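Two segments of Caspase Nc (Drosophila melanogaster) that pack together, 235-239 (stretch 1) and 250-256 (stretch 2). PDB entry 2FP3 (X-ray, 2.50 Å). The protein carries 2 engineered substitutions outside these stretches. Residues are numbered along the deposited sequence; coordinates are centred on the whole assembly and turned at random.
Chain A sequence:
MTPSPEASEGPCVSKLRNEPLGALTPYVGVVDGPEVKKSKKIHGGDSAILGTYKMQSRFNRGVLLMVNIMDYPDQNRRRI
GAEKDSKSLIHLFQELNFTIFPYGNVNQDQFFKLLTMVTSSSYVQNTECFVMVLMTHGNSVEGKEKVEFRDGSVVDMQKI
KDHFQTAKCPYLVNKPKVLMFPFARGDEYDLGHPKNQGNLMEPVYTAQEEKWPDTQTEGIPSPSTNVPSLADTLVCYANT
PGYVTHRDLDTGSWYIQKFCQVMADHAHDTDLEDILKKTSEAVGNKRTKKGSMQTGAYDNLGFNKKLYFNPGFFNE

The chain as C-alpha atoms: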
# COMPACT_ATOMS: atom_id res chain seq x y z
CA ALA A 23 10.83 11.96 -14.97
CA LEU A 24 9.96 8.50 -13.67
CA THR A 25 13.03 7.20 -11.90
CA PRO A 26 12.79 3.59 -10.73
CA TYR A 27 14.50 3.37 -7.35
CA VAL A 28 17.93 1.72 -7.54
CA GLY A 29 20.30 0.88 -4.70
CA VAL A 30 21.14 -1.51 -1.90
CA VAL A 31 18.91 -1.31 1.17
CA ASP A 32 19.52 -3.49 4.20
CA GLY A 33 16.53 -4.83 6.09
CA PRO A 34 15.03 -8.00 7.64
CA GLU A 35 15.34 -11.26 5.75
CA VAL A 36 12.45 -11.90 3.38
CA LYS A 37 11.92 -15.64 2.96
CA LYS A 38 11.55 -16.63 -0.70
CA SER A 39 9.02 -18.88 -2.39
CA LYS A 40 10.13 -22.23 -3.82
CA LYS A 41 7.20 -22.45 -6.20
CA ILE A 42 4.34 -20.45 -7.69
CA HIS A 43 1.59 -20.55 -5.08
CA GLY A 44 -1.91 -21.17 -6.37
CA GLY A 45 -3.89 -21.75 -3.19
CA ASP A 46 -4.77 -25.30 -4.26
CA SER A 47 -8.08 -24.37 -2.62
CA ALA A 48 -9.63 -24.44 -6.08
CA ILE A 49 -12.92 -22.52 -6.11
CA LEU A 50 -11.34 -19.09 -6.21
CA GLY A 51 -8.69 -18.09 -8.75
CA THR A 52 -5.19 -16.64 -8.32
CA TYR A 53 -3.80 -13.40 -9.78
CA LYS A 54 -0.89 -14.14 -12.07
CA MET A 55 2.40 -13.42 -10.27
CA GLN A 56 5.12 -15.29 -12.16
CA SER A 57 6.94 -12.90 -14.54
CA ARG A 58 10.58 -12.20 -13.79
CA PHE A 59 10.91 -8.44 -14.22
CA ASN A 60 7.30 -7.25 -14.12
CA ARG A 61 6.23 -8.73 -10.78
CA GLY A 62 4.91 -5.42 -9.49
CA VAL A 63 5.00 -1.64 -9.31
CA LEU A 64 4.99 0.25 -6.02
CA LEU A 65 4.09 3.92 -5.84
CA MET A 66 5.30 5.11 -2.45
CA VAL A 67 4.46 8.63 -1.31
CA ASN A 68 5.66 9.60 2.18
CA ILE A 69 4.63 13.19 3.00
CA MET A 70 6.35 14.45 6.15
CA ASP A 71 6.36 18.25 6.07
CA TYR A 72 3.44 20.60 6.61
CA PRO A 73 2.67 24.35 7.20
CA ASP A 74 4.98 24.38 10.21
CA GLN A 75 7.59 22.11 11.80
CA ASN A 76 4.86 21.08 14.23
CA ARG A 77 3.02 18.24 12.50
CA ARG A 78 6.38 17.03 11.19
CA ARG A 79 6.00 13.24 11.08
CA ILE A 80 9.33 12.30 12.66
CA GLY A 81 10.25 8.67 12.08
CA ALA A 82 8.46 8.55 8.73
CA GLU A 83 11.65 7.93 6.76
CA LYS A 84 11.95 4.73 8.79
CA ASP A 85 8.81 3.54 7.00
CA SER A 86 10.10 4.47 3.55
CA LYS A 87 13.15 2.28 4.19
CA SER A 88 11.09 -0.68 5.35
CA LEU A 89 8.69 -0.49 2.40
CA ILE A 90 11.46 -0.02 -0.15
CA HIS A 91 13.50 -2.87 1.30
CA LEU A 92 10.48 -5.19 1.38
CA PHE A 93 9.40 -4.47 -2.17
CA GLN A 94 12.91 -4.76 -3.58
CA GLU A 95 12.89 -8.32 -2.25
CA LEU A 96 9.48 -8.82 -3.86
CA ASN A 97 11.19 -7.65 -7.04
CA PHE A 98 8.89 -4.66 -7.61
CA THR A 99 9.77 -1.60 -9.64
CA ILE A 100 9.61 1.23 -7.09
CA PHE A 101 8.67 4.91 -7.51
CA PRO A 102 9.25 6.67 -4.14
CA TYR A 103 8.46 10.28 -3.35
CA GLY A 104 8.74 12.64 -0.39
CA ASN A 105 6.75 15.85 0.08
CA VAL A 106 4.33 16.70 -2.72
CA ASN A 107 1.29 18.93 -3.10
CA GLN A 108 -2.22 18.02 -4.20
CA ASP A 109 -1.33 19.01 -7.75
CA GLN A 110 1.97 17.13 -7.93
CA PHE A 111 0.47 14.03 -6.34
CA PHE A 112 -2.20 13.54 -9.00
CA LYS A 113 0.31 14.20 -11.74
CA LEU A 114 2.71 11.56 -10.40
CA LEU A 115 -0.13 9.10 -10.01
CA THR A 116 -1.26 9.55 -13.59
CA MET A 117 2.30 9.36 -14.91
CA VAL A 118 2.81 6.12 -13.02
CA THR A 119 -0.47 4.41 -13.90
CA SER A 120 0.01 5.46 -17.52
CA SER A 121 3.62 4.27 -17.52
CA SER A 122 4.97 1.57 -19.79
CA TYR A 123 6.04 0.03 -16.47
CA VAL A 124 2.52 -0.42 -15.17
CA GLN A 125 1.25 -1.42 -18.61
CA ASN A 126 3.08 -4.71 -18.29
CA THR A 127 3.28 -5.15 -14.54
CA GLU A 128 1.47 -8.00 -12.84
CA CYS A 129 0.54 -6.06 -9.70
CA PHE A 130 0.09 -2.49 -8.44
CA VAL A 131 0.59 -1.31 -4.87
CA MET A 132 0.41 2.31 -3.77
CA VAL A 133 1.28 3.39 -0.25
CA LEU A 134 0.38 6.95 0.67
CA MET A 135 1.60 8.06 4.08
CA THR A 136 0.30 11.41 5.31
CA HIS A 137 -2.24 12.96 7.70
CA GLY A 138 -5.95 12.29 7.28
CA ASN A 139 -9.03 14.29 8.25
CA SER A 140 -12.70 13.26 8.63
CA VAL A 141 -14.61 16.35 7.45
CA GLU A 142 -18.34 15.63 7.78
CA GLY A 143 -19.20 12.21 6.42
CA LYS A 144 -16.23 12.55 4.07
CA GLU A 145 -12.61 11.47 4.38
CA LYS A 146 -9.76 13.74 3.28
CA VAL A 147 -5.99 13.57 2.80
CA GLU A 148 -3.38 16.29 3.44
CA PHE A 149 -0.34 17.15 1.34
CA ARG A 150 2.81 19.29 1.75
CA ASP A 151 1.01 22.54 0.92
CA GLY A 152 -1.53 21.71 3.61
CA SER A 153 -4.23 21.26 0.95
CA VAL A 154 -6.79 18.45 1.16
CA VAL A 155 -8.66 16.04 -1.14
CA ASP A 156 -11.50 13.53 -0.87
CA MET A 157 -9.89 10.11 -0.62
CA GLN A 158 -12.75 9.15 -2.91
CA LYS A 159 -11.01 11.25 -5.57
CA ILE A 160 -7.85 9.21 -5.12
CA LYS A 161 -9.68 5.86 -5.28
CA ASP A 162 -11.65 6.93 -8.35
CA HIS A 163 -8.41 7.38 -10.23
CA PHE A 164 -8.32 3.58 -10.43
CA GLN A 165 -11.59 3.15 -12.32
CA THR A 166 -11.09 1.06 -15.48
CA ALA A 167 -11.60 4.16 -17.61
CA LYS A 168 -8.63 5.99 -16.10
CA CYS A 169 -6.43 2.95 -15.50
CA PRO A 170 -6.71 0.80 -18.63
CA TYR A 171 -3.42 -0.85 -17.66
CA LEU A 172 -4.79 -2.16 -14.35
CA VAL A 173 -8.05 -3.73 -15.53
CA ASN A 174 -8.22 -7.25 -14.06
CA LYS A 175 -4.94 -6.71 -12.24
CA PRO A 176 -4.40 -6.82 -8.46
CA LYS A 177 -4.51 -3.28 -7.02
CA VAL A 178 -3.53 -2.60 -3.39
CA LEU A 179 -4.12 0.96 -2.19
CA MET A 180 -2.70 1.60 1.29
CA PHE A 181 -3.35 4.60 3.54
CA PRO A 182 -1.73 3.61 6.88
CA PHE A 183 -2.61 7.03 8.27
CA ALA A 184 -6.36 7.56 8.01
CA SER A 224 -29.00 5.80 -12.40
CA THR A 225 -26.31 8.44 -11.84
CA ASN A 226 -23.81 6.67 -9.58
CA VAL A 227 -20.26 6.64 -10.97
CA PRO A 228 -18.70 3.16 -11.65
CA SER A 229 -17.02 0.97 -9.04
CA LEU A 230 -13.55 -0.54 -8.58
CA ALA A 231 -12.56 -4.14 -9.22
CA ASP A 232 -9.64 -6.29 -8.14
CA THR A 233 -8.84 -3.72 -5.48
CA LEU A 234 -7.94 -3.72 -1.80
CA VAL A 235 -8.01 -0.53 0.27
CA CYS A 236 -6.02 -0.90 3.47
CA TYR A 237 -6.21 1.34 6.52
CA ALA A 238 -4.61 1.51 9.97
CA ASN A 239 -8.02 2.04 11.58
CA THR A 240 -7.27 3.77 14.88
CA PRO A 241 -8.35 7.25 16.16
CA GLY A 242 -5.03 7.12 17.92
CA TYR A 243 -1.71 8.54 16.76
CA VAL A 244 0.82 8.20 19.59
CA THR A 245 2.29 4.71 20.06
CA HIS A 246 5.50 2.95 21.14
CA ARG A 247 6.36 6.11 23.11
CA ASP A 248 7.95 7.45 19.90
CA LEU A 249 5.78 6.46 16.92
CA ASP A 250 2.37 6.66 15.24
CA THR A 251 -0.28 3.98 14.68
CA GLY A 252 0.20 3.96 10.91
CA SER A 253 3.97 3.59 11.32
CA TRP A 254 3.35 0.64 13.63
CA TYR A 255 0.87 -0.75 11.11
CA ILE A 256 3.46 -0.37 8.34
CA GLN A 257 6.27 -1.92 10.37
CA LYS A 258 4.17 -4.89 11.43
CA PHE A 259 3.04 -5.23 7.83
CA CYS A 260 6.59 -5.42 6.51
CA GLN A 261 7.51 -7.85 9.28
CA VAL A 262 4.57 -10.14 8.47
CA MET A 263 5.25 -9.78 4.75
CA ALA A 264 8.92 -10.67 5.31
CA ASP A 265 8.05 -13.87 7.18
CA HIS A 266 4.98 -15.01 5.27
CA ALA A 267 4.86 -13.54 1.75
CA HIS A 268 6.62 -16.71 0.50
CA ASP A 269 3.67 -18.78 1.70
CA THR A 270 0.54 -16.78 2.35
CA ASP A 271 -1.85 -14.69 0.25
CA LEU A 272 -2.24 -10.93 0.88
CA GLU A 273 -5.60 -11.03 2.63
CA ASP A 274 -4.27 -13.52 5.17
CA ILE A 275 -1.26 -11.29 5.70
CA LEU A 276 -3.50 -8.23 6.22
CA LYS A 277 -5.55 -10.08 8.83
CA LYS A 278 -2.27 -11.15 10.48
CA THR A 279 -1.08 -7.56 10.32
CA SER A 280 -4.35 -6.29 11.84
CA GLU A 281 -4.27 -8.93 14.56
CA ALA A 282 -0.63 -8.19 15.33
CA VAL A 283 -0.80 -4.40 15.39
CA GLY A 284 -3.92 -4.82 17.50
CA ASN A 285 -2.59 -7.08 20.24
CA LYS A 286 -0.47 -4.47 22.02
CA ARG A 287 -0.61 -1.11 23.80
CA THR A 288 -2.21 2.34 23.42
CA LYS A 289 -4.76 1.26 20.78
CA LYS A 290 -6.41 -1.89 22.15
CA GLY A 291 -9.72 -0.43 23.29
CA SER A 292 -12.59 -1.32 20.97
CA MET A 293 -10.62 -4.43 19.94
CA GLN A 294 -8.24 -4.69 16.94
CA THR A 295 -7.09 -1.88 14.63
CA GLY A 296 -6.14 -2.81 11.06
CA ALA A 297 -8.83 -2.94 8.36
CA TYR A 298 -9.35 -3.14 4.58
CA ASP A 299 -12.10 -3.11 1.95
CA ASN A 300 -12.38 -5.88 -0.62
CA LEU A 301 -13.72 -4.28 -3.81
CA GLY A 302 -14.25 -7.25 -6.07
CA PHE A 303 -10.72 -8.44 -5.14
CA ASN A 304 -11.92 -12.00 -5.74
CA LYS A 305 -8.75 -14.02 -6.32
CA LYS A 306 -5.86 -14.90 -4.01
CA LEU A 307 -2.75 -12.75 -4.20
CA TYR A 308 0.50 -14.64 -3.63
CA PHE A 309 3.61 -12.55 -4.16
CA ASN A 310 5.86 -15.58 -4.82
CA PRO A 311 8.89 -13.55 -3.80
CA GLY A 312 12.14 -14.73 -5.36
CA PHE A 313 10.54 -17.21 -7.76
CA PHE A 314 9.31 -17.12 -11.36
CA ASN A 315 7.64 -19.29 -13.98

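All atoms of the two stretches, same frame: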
# COMPACT_ATOMS: atom_id res chain seq x y z
N VAL A 235 -8.31 -1.82 -0.33
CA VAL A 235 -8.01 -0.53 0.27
C VAL A 235 -7.71 -0.83 1.72
O VAL A 235 -8.59 -1.27 2.47
CB VAL A 235 -9.19 0.46 0.16
CG1 VAL A 235 -8.82 1.78 0.84
CG2 VAL A 235 -9.51 0.71 -1.31
N CYS A 236 -6.46 -0.61 2.11
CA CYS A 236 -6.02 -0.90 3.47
C CYS A 236 -5.85 0.34 4.32
O CYS A 236 -5.36 1.37 3.85
CB CYS A 236 -4.71 -1.68 3.39
SG CYS A 236 -4.79 -3.01 2.17
N TYR A 237 -6.27 0.24 5.58
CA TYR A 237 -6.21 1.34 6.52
C TYR A 237 -5.59 0.87 7.83
O TYR A 237 -5.51 -0.33 8.08
CB TYR A 237 -7.61 1.85 6.86
CG TYR A 237 -8.57 1.99 5.71
CD1 TYR A 237 -8.52 3.09 4.87
CD2 TYR A 237 -9.57 1.04 5.50
CE1 TYR A 237 -9.44 3.26 3.84
CE2 TYR A 237 -10.50 1.19 4.48
CZ TYR A 237 -10.43 2.31 3.65
OH TYR A 237 -11.34 2.49 2.63
N ALA A 238 -5.17 1.82 8.66
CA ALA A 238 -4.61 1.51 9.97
C ALA A 238 -5.64 2.09 10.93
O ALA A 238 -5.34 2.95 11.76
CB ALA A 238 -3.27 2.20 10.15
N ASN A 239 -6.87 1.60 10.80
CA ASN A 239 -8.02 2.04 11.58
C ASN A 239 -7.83 2.20 13.09
O ASN A 239 -8.00 1.25 13.86
CB ASN A 239 -9.20 1.10 11.31
CG ASN A 239 -10.53 1.80 11.42
OD1 ASN A 239 -10.77 2.82 10.77
ND2 ASN A 239 -11.42 1.25 12.24
N ASP A 250 3.77 6.46 15.57
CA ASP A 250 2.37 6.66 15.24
C ASP A 250 1.74 5.31 14.92
O ASP A 250 2.46 4.35 14.61
OD1 ASP A 250 -0.10 7.34 13.68
OD2 ASP A 250 0.66 9.38 13.91
N THR A 251 0.42 5.23 14.97
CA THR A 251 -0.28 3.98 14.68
C THR A 251 -0.04 3.46 13.26
O THR A 251 0.13 2.26 13.06
CB THR A 251 -1.80 4.13 14.92
OG1 THR A 251 -2.27 5.32 14.28
CG2 THR A 251 -2.09 4.20 16.41
N GLY A 252 -0.03 4.36 12.29
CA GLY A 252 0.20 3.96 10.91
C GLY A 252 1.61 3.40 10.73
O GLY A 252 1.81 2.41 10.01
N SER A 253 2.58 4.03 11.39
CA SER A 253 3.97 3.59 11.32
C SER A 253 4.10 2.20 11.92
O SER A 253 4.88 1.38 11.43
CB SER A 253 4.87 4.57 12.08
OG SER A 253 4.83 5.87 11.51
N TRP A 254 3.33 1.93 12.97
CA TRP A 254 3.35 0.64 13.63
C TRP A 254 2.66 -0.38 12.72
O TRP A 254 3.08 -1.53 12.62
CB TRP A 254 2.63 0.72 14.97
CG TRP A 254 2.94 -0.42 15.88
CD1 TRP A 254 2.06 -1.31 16.41
CD2 TRP A 254 4.23 -0.80 16.36
NE1 TRP A 254 2.72 -2.23 17.19
CE2 TRP A 254 4.06 -1.93 17.18
CE3 TRP A 254 5.53 -0.29 16.18
CZ2 TRP A 254 5.12 -2.58 17.82
CZ3 TRP A 254 6.59 -0.93 16.82
CH2 TRP A 254 6.38 -2.06 17.63
N TYR A 255 1.60 0.07 12.05
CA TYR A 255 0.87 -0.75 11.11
C TYR A 255 1.83 -1.15 9.99
O TYR A 255 1.98 -2.33 9.66
CB TYR A 255 -0.29 0.05 10.51
CG TYR A 255 -0.98 -0.66 9.37
CD1 TYR A 255 -1.99 -1.58 9.61
CD2 TYR A 255 -0.62 -0.40 8.04
CE1 TYR A 255 -2.64 -2.23 8.57
CE2 TYR A 255 -1.26 -1.05 6.99
CZ TYR A 255 -2.27 -1.96 7.26
OH TYR A 255 -2.95 -2.57 6.23
N ILE A 256 2.50 -0.15 9.42
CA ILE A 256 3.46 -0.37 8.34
C ILE A 256 4.60 -1.31 8.75
O ILE A 256 4.95 -2.22 8.00
CB ILE A 256 4.08 0.95 7.87
CG1 ILE A 256 3.06 1.73 7.05
CG2 ILE A 256 5.31 0.68 7.02
CD1 ILE A 256 3.53 3.09 6.66

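The start of a helix, residues 251 to 256, rests against the end of a strand and the loop that follows it. No hydrogen bond crosses between the two stretches; they are held by van der Waals packing over a small area, about 201 Å² with both sides summed. Most of that area belongs to Tyr255 and Ala238.

Asp250 occupies the N-cap position, right before the helix, and lies out of reach of the strand. Its contribution is to the helix itself: its carbonyl O accepts a hydrogen bond from Trp254 N at 3.1 Å. Aspartate is a common N-cap residue, because its carboxylate can accept hydrogen bonds from the free backbone NH groups at a helix start. Its CB and CG are not modelled, so its side chain cannot be described fully.

Thr251 opens the helix and directs its CA-to-CB bond toward the first stretch, yet the nearest its side chain comes is Thr251 OG1, 4.6 Å from Ala238 O. The closest approach is made by its backbone, with Thr251 O 4.5 Å from Ala238 CB. That same carbonyl accepts a hydrogen bond from Tyr255 N at 2.8 Å, so the polar group beside the alanine methyl is satisfied within the helix. The hydroxyl of Thr251 is hydrogen-bonded elsewhere in the structure, as suits a polar side chain in a buried position.

Gly252 marks the closest approach of the two backbones, its CA 5.5 Å from Ala238 CA. Ala238 CB reaches to 4.0 Å from Gly252 CA, and the small methyl of alanine suits this close passage. Gly252 O accepts a hydrogen bond from Ile256 N at 2.7 Å, continuing the helical pattern.

Ser253 and Trp254 make no contact with the strand. The CA-to-CB bond of Ser253 points away, and its hydroxyl is hydrogen-bonded elsewhere; Trp254 is out of reach.

Tyr255, one helical turn after Thr251, again points its CA-to-CB bond toward the first stretch and supplies the main contact. Its chi1 of 171° (t) extends the ring along the strand, so that different parts of one side chain meet successive residues. At its base, Tyr255 CB packs 3.7 Å from Ala238 CB, an apolar contact. Farther out, Ala238 CA and Tyr237 C lie over one face of the ring, and Tyr255 CE1 approaches Tyr237 O to 3.5 Å. At the tip, Tyr255 OH is 3.5 Å from Cys236 CB. A long, flat side chain suits this place because it can cover the backbone at Tyr237, whose own CA-to-CB bond points away, while reaching the buried Cys236.

The CA-to-CB bond of Ile256 points sideways, and the residue makes no contact with the first stretch.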